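Local coordinates for protein 3,6-diketocamphane 1,6-monooxygenase (Pseudomonas putida, PDB 4UWM) that uses reduced FMN and molecular oxygen to turn a diketocamphane into its lactone, a Baeyer-Villiger step in the degradation of (-)-camphor, at residues Lys137-Ile149 / Phe159-Pro171. Sequence-based numbering, arbitrary orientation. Where two conformers were deposited one is given.
Sequences KNLNDMVRESLFI and FFHEGKYWDAGYP
E145 reaches the hairpin turn fully stretched, CG anti to the backbone N (chi1 -174°), while Y165, with CG anti to its carbonyl carbon, lays its ring along the start of the helix. The E145 carboxylate gathers the backbone N-H groups of the turn: OE2 accepts from W166 N at 2.9 Å and from Y165 N at 3.1 Å, both on its syn side and somewhat out of the carboxylate plane, and OE1 takes a weak bond from K164 N. M142 sets CG over the centre of the Y165 ring, 3.4 Å from the centroid, a CH-pi contact; SD, carried on by an extended chi2, stays over the same face in a Met-aromatic contact, and the bend at chi3 turns CE toward CD1. At the ring's far end, OH receives an almost straight bond (173°) from N138 N, 3.1 Å away, and meets a water that also binds D141 OD2 and K164 NZ. A phenylalanine in place of Y165 could keep the M142 packing but would probably leave N138 N and that water without their hydroxyl partner. W166 points its indole edge at M142 O, its CZ3 3.7 Å from S146 CB. F148 CE2 approaches H161 ND1 with the rings oblique, and I149 CG2 packs on A168 CB at 3.5 Å. The β-hairpin lies along helix 139-155, strand 159-162 running nearly antiparallel to residues 139-149; V143 and L147 touch strand 105-108 of this luciferase-family enzyme's TIM barrel, P85 of helix 85-98 meets S146, I149 and W166, and K137 salt-bridges D167 of the second subunit.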
ATOM      1  N   LYS A 137       4.215  10.151  25.391  1.00 51.36           N
ATOM      2  CA  LYS A 137       3.133  10.279  24.423  1.00 44.56           C
ATOM      3  C   LYS A 137       1.953   9.375  24.793  1.00 36.64           C
ATOM      4  O   LYS A 137       2.141   8.294  25.348  1.00 44.08           O
ATOM      5  CB  LYS A 137       3.649   9.933  23.020  1.00 38.77           C
ATOM      6  CG  LYS A 137       4.910  10.680  22.627  1.00 34.58           C
ATOM      7  CD  LYS A 137       5.205  10.548  21.142  1.00 31.92           C
ATOM      8  CE  LYS A 137       6.632  10.992  20.825  1.00 34.20           C
ATOM      9  NZ  LYS A 137       6.908  11.020  19.363  1.00 34.15           N
ATOM     10  N   ASN A 138       0.741   9.802  24.472  1.00 30.07           N
ATOM     11  CA  ASN A 138      -0.433   9.002  24.774  1.00 24.61           C
ATOM     12  C   ASN A 138      -1.075   8.447  23.497  1.00 26.26           C
ATOM     13  O   ASN A 138      -1.584   9.210  22.669  1.00 24.11           O
ATOM     14  CB  ASN A 138      -1.445   9.834  25.545  1.00 30.89           C
ATOM     15  CG  ASN A 138      -2.654   9.035  25.961  1.00 31.31           C
ATOM     16  OD1 ASN A 138      -3.619   8.904  25.213  1.00 31.33           O
ATOM     17  ND2 ASN A 138      -2.611   8.495  27.172  1.00 38.65           N
ATOM     18  N   LEU A 139      -1.092   7.123  23.356  1.00 24.71           N
ATOM     19  CA  LEU A 139      -1.586   6.495  22.116  1.00 23.51           C
ATOM     20  C   LEU A 139      -3.035   6.854  21.797  1.00 22.34           C
ATOM     21  O   LEU A 139      -3.345   7.152  20.658  1.00 24.88           O
ATOM     22  CB  LEU A 139      -1.394   4.973  22.126  1.00 21.91           C
ATOM     23  CG  LEU A 139       0.064   4.477  22.075  1.00 24.66           C
ATOM     24  CD1 LEU A 139       0.149   3.018  22.484  1.00 24.62           C
ATOM     25  CD2 LEU A 139       0.700   4.683  20.708  1.00 22.82           C
ATOM     26  N   ASN A 140      -3.917   6.859  22.794  1.00 20.72           N
ATOM     27  CA  ASN A 140      -5.336   7.205  22.550  1.00 21.39           C
ATOM     28  C   ASN A 140      -5.546   8.657  22.111  1.00 25.40           C
ATOM     29  O   ASN A 140      -6.409   8.936  21.272  1.00 23.28           O
ATOM     30  CB  ASN A 140      -6.210   6.859  23.766  1.00 29.62           C
ATOM     31  CG  ASN A 140      -6.316   5.352  24.003  1.00 34.75           C
ATOM     32  OD1 ASN A 140      -6.392   4.542  23.061  1.00 34.36           O
ATOM     33  ND2 ASN A 140      -6.320   4.968  25.263  1.00 36.90           N
ATOM     34  N   ASP A 141      -4.758   9.572  22.677  1.00 24.46           N
ATOM     35  CA  ASP A 141      -4.775  10.973  22.243  1.00 26.59           C
ATOM     36  C   ASP A 141      -4.270  11.091  20.795  1.00 23.24           C
ATOM     37  O   ASP A 141      -4.815  11.860  20.001  1.00 22.63           O
ATOM     38  CB  ASP A 141      -3.882  11.841  23.131  1.00 29.37           C
ATOM     39  CG  ASP A 141      -4.430  12.017  24.542  1.00 37.92           C
ATOM     40  OD1 ASP A 141      -5.631  11.754  24.775  1.00 33.88           O
ATOM     41  OD2 ASP A 141      -3.642  12.443  25.422  1.00 40.05           O
ATOM     42  N   MET A 142      -3.224  10.325  20.476  1.00 22.83           N
ATOM     43  CA  MET A 142      -2.743  10.199  19.090  1.00 19.06           C
ATOM     44  C   MET A 142      -3.841   9.728  18.138  1.00 21.70           C
ATOM     45  O   MET A 142      -4.023  10.327  17.073  1.00 20.57           O
ATOM     46  CB  MET A 142      -1.492   9.319  19.000  1.00 19.57           C
ATOM     47  CG  MET A 142      -0.331   9.916  19.738  1.00 20.87           C
ATOM     48  SD  MET A 142       1.177   8.948  19.733  1.00 22.92           S
ATOM     49  CE  MET A 142       1.905   9.431  18.166  1.00 17.69           C
ATOM     50  N   VAL A 143      -4.599   8.698  18.529  1.00 20.83           N
ATOM     51  CA  VAL A 143      -5.742   8.232  17.719  1.00 16.78           C
ATOM     52  C   VAL A 143      -6.752   9.341  17.471  1.00 18.77           C
ATOM     53  O   VAL A 143      -7.224   9.524  16.347  1.00 19.26           O
ATOM     54  CB  VAL A 143      -6.436   6.966  18.318  1.00 18.12           C
ATOM     55  CG1 VAL A 143      -7.740   6.634  17.604  1.00 16.51           C
ATOM     56  CG2 VAL A 143      -5.497   5.763  18.315  1.00 17.07           C
ATOM     57  N   ARG A 144      -7.085  10.097  18.521  1.00 23.12           N
ATOM     58  CA  ARG A 144      -8.054  11.193  18.424  0.50 23.83           C
ATOM     59  C   ARG A 144      -7.610  12.303  17.463  1.00 20.25           C
ATOM     60  O   ARG A 144      -8.387  12.769  16.646  1.00 22.19           O
ATOM     61  CB  ARG A 144      -8.307  11.780  19.821  0.50 27.84           C
ATOM     62  CG  ARG A 144      -9.700  12.339  20.038  0.50 32.78           C
ATOM     63  CD  ARG A 144      -9.892  12.765  21.489  0.50 42.56           C
ATOM     64  NE  ARG A 144      -9.436  11.748  22.439  0.50 42.18           N
ATOM     65  CZ  ARG A 144      -8.448  11.922  23.314  0.50 41.31           C
ATOM     66  NH1 ARG A 144      -7.801  13.080  23.377  0.50 40.98           N
ATOM     67  NH2 ARG A 144      -8.112  10.938  24.133  0.50 40.63           N
ATOM     68  N   GLU A 145      -6.362  12.735  17.587  1.00 19.51           N
ATOM     69  CA  GLU A 145      -5.848  13.820  16.748  1.00 22.11           C
ATOM     70  C   GLU A 145      -5.770  13.362  15.296  1.00 22.24           C
ATOM     71  O   GLU A 145      -6.119  14.110  14.389  1.00 20.16           O
ATOM     72  CB  GLU A 145      -4.482  14.326  17.240  1.00 21.21           C
ATOM     73  CG  GLU A 145      -3.951  15.558  16.490  1.00 20.48           C
ATOM     74  CD  GLU A 145      -2.610  16.036  17.017  1.00 24.17           C
ATOM     75  OE1 GLU A 145      -2.417  16.065  18.237  1.00 37.90           O
ATOM     76  OE2 GLU A 145      -1.730  16.385  16.223  1.00 31.07           O
ATOM     77  N   SER A 146      -5.321  12.123  15.077  1.00 21.95           N
ATOM     78  CA  SER A 146      -5.248  11.619  13.699  1.00 16.48           C
ATOM     79  C   SER A 146      -6.630  11.610  13.061  1.00 14.83           C
ATOM     80  O   SER A 146      -6.825  12.107  11.958  1.00 18.64           O
ATOM     81  CB  SER A 146      -4.616  10.216  13.634  1.00 16.88           C
ATOM     82  OG  SER A 146      -4.912   9.647  12.359  1.00 17.93           O
ATOM     83  N   LEU A 147      -7.608  11.051  13.761  1.00 19.26           N
ATOM     84  CA  LEU A 147      -8.956  10.961  13.207  1.00 19.62           C
ATOM     85  C   LEU A 147      -9.528  12.364  12.947  1.00 24.31           C
ATOM     86  O   LEU A 147     -10.166  12.601  11.924  1.00 21.11           O
ATOM     87  CB  LEU A 147      -9.863  10.190  14.173  1.00 26.37           C
ATOM     88  CG  LEU A 147     -11.342  10.047  13.811  1.00 29.74           C
ATOM     89  CD1 LEU A 147     -11.528   9.351  12.464  1.00 28.74           C
ATOM     90  CD2 LEU A 147     -12.025   9.274  14.921  1.00 28.39           C
ATOM     91  N   PHE A 148      -9.282  13.281  13.877  1.00 22.02           N
ATOM     92  CA  PHE A 148      -9.695  14.693  13.710  1.00 22.59           C
ATOM     93  C   PHE A 148      -9.174  15.227  12.380  1.00 23.05           C
ATOM     94  O   PHE A 148      -9.950  15.754  11.585  1.00 21.92           O
ATOM     95  CB  PHE A 148      -9.192  15.540  14.881  1.00 21.03           C
ATOM     96  CG  PHE A 148      -9.405  17.030  14.703  1.00 23.98           C
ATOM     97  CD1 PHE A 148     -10.647  17.607  14.945  1.00 26.41           C
ATOM     98  CD2 PHE A 148      -8.356  17.847  14.301  1.00 25.63           C
ATOM     99  CE1 PHE A 148     -10.842  18.972  14.797  1.00 28.67           C
ATOM    100  CE2 PHE A 148      -8.544  19.219  14.140  1.00 34.26           C
ATOM    101  CZ  PHE A 148      -9.790  19.780  14.397  1.00 29.22           C
ATOM    102  N   ILE A 149      -7.869  15.050  12.131  1.00 20.87           N
ATOM    103  CA  ILE A 149      -7.231  15.461  10.864  1.00 19.47           C
ATOM    104  C   ILE A 149      -7.783  14.747   9.633  1.00 22.74           C
ATOM    105  O   ILE A 149      -8.145  15.398   8.645  1.00 18.23           O
ATOM    106  CB  ILE A 149      -5.680  15.314  10.939  1.00 22.99           C
ATOM    107  CG1 ILE A 149      -5.123  16.273  11.997  1.00 20.41           C
ATOM    108  CG2 ILE A 149      -5.025  15.526   9.572  1.00 19.88           C
ATOM    109  CD1 ILE A 149      -3.696  15.989  12.465  1.00 19.97           C
ATOM    110  N   PHE A 159      -7.928  24.053   5.655  1.00 19.21           N
ATOM    111  CA  PHE A 159      -7.582  24.241   7.060  1.00 19.12           C
ATOM    112  C   PHE A 159      -6.091  24.014   7.197  1.00 19.97           C
ATOM    113  O   PHE A 159      -5.438  23.474   6.288  1.00 26.06           O
ATOM    114  CB  PHE A 159      -8.367  23.277   7.968  1.00 20.68           C
ATOM    115  CG  PHE A 159      -7.888  21.838   7.889  1.00 22.75           C
ATOM    116  CD1 PHE A 159      -8.230  21.040   6.806  1.00 24.44           C
ATOM    117  CD2 PHE A 159      -7.059  21.305   8.881  1.00 23.75           C
ATOM    118  CE1 PHE A 159      -7.782  19.719   6.726  1.00 24.62           C
ATOM    119  CE2 PHE A 159      -6.610  19.986   8.802  1.00 26.42           C
ATOM    120  CZ  PHE A 159      -6.978  19.197   7.722  1.00 21.12           C
ATOM    121  N   PHE A 160      -5.531  24.432   8.321  1.00 22.11           N
ATOM    122  CA  PHE A 160      -4.219  23.960   8.717  1.00 24.96           C
ATOM    123  C   PHE A 160      -4.264  23.685  10.198  1.00 28.79           C
ATOM    124  O   PHE A 160      -4.878  24.435  10.946  1.00 29.46           O
ATOM    125  CB  PHE A 160      -3.101  24.947   8.375  1.00 23.49           C
ATOM    126  CG  PHE A 160      -1.730  24.338   8.467  1.00 23.84           C
ATOM    127  CD1 PHE A 160      -1.212  23.609   7.399  1.00 22.34           C
ATOM    128  CD2 PHE A 160      -0.969  24.464   9.621  1.00 23.43           C
ATOM    129  CE1 PHE A 160       0.044  23.025   7.480  1.00 27.76           C
ATOM    130  CE2 PHE A 160       0.288  23.878   9.710  1.00 30.06           C
ATOM    131  CZ  PHE A 160       0.800  23.156   8.635  1.00 27.11           C
ATOM    132  N   HIS A 161      -3.627  22.595  10.624  1.00 25.60           N
ATOM    133  CA  HIS A 161      -3.720  22.168  11.999  1.00 25.41           C
ATOM    134  C   HIS A 161      -2.326  21.972  12.554  1.00 29.37           C
ATOM    135  O   HIS A 161      -1.530  21.221  12.000  1.00 26.63           O
ATOM    136  CB  HIS A 161      -4.528  20.862  12.102  1.00 28.91           C
ATOM    137  CG  HIS A 161      -4.589  20.299  13.486  1.00 34.35           C
ATOM    138  ND1 HIS A 161      -5.537  20.685  14.408  1.00 40.95           N
ATOM    139  CD2 HIS A 161      -3.800  19.394  14.114  1.00 37.57           C
ATOM    140  CE1 HIS A 161      -5.340  20.032  15.538  1.00 45.45           C
ATOM    141  NE2 HIS A 161      -4.288  19.247  15.386  1.00 40.62           N
ATOM    142  N   GLU A 162      -2.029  22.673  13.645  1.00 29.46           N
ATOM    143  CA  GLU A 162      -0.752  22.540  14.341  1.00 31.33           C
ATOM    144  C   GLU A 162      -1.037  21.789  15.619  1.00 33.76           C
ATOM    145  O   GLU A 162      -1.434  22.386  16.609  1.00 32.74           O
ATOM    146  CB  GLU A 162      -0.167  23.922  14.661  1.00 35.01           C
ATOM    147  CG  GLU A 162       0.454  24.617  13.465  1.00 35.80           C
ATOM    148  CD  GLU A 162       1.127  25.930  13.834  1.00 47.00           C
ATOM    149  OE1 GLU A 162       2.185  25.913  14.492  1.00 45.64           O
ATOM    150  OE2 GLU A 162       0.589  26.987  13.461  1.00 45.82           O
ATOM    151  N   GLY A 163      -0.871  20.471  15.595  1.00 28.13           N
ATOM    152  CA  GLY A 163      -1.321  19.665  16.708  1.00 24.67           C
ATOM    153  C   GLY A 163      -0.212  19.298  17.654  1.00 27.01           C
ATOM    154  O   GLY A 163       0.940  19.703  17.469  1.00 28.36           O
ATOM    155  N   LYS A 164      -0.551  18.497  18.659  1.00 26.79           N
ATOM    156  CA  LYS A 164       0.437  18.003  19.609  0.60 29.18           C
ATOM    157  C   LYS A 164       1.349  16.967  18.953  1.00 29.09           C
ATOM    158  O   LYS A 164       2.545  16.845  19.292  1.00 24.78           O
ATOM    159  CB  LYS A 164      -0.251  17.396  20.839  0.60 29.94           C
ATOM    160  CG  LYS A 164       0.659  17.305  22.055  0.60 38.81           C
ATOM    161  CD  LYS A 164       0.110  16.383  23.130  0.60 36.68           C
ATOM    162  CE  LYS A 164       1.160  16.154  24.201  0.60 43.26           C
ATOM    163  NZ  LYS A 164       0.642  15.264  25.273  0.60 48.65           N
ATOM    164  N   TYR A 165       0.791  16.222  18.004  1.00 25.41           N
ATOM    165  CA  TYR A 165       1.513  15.099  17.416  1.00 19.97           C
ATOM    166  C   TYR A 165       1.850  15.279  15.940  1.00 21.82           C
ATOM    167  O   TYR A 165       2.879  14.770  15.468  1.00 22.13           O
ATOM    168  CB  TYR A 165       0.719  13.806  17.644  1.00 20.97           C
ATOM    169  CG  TYR A 165       0.539  13.481  19.116  1.00 21.80           C
ATOM    170  CD1 TYR A 165       1.629  13.076  19.884  1.00 25.24           C
ATOM    171  CD2 TYR A 165      -0.711  13.576  19.733  1.00 22.00           C
ATOM    172  CE1 TYR A 165       1.483  12.787  21.230  1.00 29.18           C
ATOM    173  CE2 TYR A 165      -0.865  13.289  21.092  1.00 24.93           C
ATOM    174  CZ  TYR A 165       0.244  12.890  21.823  1.00 27.96           C
ATOM    175  OH  TYR A 165       0.158  12.581  23.165  1.00 35.59           O
ATOM    176  N   TRP A 166       0.988  15.973  15.206  1.00 20.09           N
ATOM    177  CA  TRP A 166       1.267  16.236  13.792  1.00 21.66           C
ATOM    178  C   TRP A 166       0.908  17.646  13.354  1.00 19.29           C
ATOM    179  O   TRP A 166      -0.004  18.256  13.900  1.00 22.66           O
ATOM    180  CB  TRP A 166       0.466  15.294  12.886  1.00 18.25           C
ATOM    181  CG  TRP A 166       0.757  13.847  13.089  1.00 18.95           C
ATOM    182  CD1 TRP A 166       1.800  13.136  12.580  1.00 19.15           C
ATOM    183  CD2 TRP A 166      -0.025  12.921  13.860  1.00 19.95           C
ATOM    184  NE1 TRP A 166       1.717  11.826  12.972  1.00 17.44           N
ATOM    185  CE2 TRP A 166       0.602  11.659  13.749  1.00 16.46           C
ATOM    186  CE3 TRP A 166      -1.203  13.034  14.610  1.00 21.33           C
ATOM    187  CZ2 TRP A 166       0.106  10.510  14.373  1.00 16.15           C
ATOM    188  CZ3 TRP A 166      -1.710  11.865  15.242  1.00 21.86           C
ATOM    189  CH2 TRP A 166      -1.044  10.629  15.111  1.00 18.78           C
ATOM    190  N   ASP A 167       1.585  18.110  12.310  1.00 21.83           N
ATOM    191  CA  ASP A 167       1.078  19.228  11.514  1.00 21.73           C
ATOM    192  C   ASP A 167       0.454  18.675  10.232  1.00 22.35           C
ATOM    193  O   ASP A 167       1.027  17.795   9.590  1.00 20.35           O
ATOM    194  CB  ASP A 167       2.218  20.183  11.160  1.00 22.14           C
ATOM    195  CG  ASP A 167       2.829  20.819  12.382  1.00 25.76           C
ATOM    196  OD1 ASP A 167       2.095  21.077  13.351  1.00 27.75           O
ATOM    197  OD2 ASP A 167       4.048  21.027  12.383  1.00 34.51           O
ATOM    198  N   ALA A 168      -0.705  19.194   9.854  1.00 18.60           N
ATOM    199  CA  ALA A 168      -1.390  18.735   8.658  1.00 18.97           C
ATOM    200  C   ALA A 168      -2.375  19.782   8.189  1.00 21.31           C
ATOM    201  O   ALA A 168      -2.745  20.668   8.943  1.00 23.66           O
ATOM    202  CB  ALA A 168      -2.126  17.431   8.958  1.00 18.38           C
ATOM    203  N   GLY A 169      -2.807  19.698   6.939  1.00 22.41           N
ATOM    204  CA  GLY A 169      -3.843  20.594   6.474  1.00 23.72           C
ATOM    205  C   GLY A 169      -4.388  20.278   5.107  1.00 27.01           C
ATOM    206  O   GLY A 169      -4.077  19.238   4.527  1.00 22.98           O
ATOM    207  N   TYR A 170      -5.250  21.155   4.606  1.00 21.24           N
ATOM    208  CA  TYR A 170      -5.770  21.010   3.249  1.00 21.96           C
ATOM    209  C   TYR A 170      -5.645  22.375   2.567  1.00 29.07           C
ATOM    210  O   TYR A 170      -6.118  23.361   3.122  1.00 25.00           O
ATOM    211  CB  TYR A 170      -7.217  20.509   3.239  1.00 20.10           C
ATOM    212  CG  TYR A 170      -7.667  20.106   1.853  1.00 22.95           C
ATOM    213  CD1 TYR A 170      -7.361  18.839   1.316  1.00 24.97           C
ATOM    214  CD2 TYR A 170      -8.332  21.013   1.037  1.00 28.77           C
ATOM    215  CE1 TYR A 170      -7.755  18.496   0.019  1.00 22.01           C
ATOM    216  CE2 TYR A 170      -8.711  20.687  -0.245  1.00 26.87           C
ATOM    217  CZ  TYR A 170      -8.429  19.439  -0.759  1.00 29.01           C
ATOM    218  OH  TYR A 170      -8.840  19.177  -2.060  1.00 26.55           O
ATOM    219  N   PRO A 171      -4.983  22.437   1.384  1.00 27.16           N
ATOM    220  CA  PRO A 171      -4.651  23.735   0.789  1.00 30.93           C
ATOM    221  C   PRO A 171      -5.795  24.385   0.023  1.00 29.04           C
ATOM    222  O   PRO A 171      -6.751  23.710  -0.383  1.00 24.00           O
ATOM    223  CB  PRO A 171      -3.511  23.393  -0.182  1.00 27.59           C
ATOM    224  CG  PRO A 171      -3.804  21.996  -0.605  1.00 27.49           C
ATOM    225  CD  PRO A 171      -4.465  21.315   0.570  1.00 26.70           C
TER
HETATM  226  O   HOH W   1      -1.521  13.539  24.693  1.00 43.87           O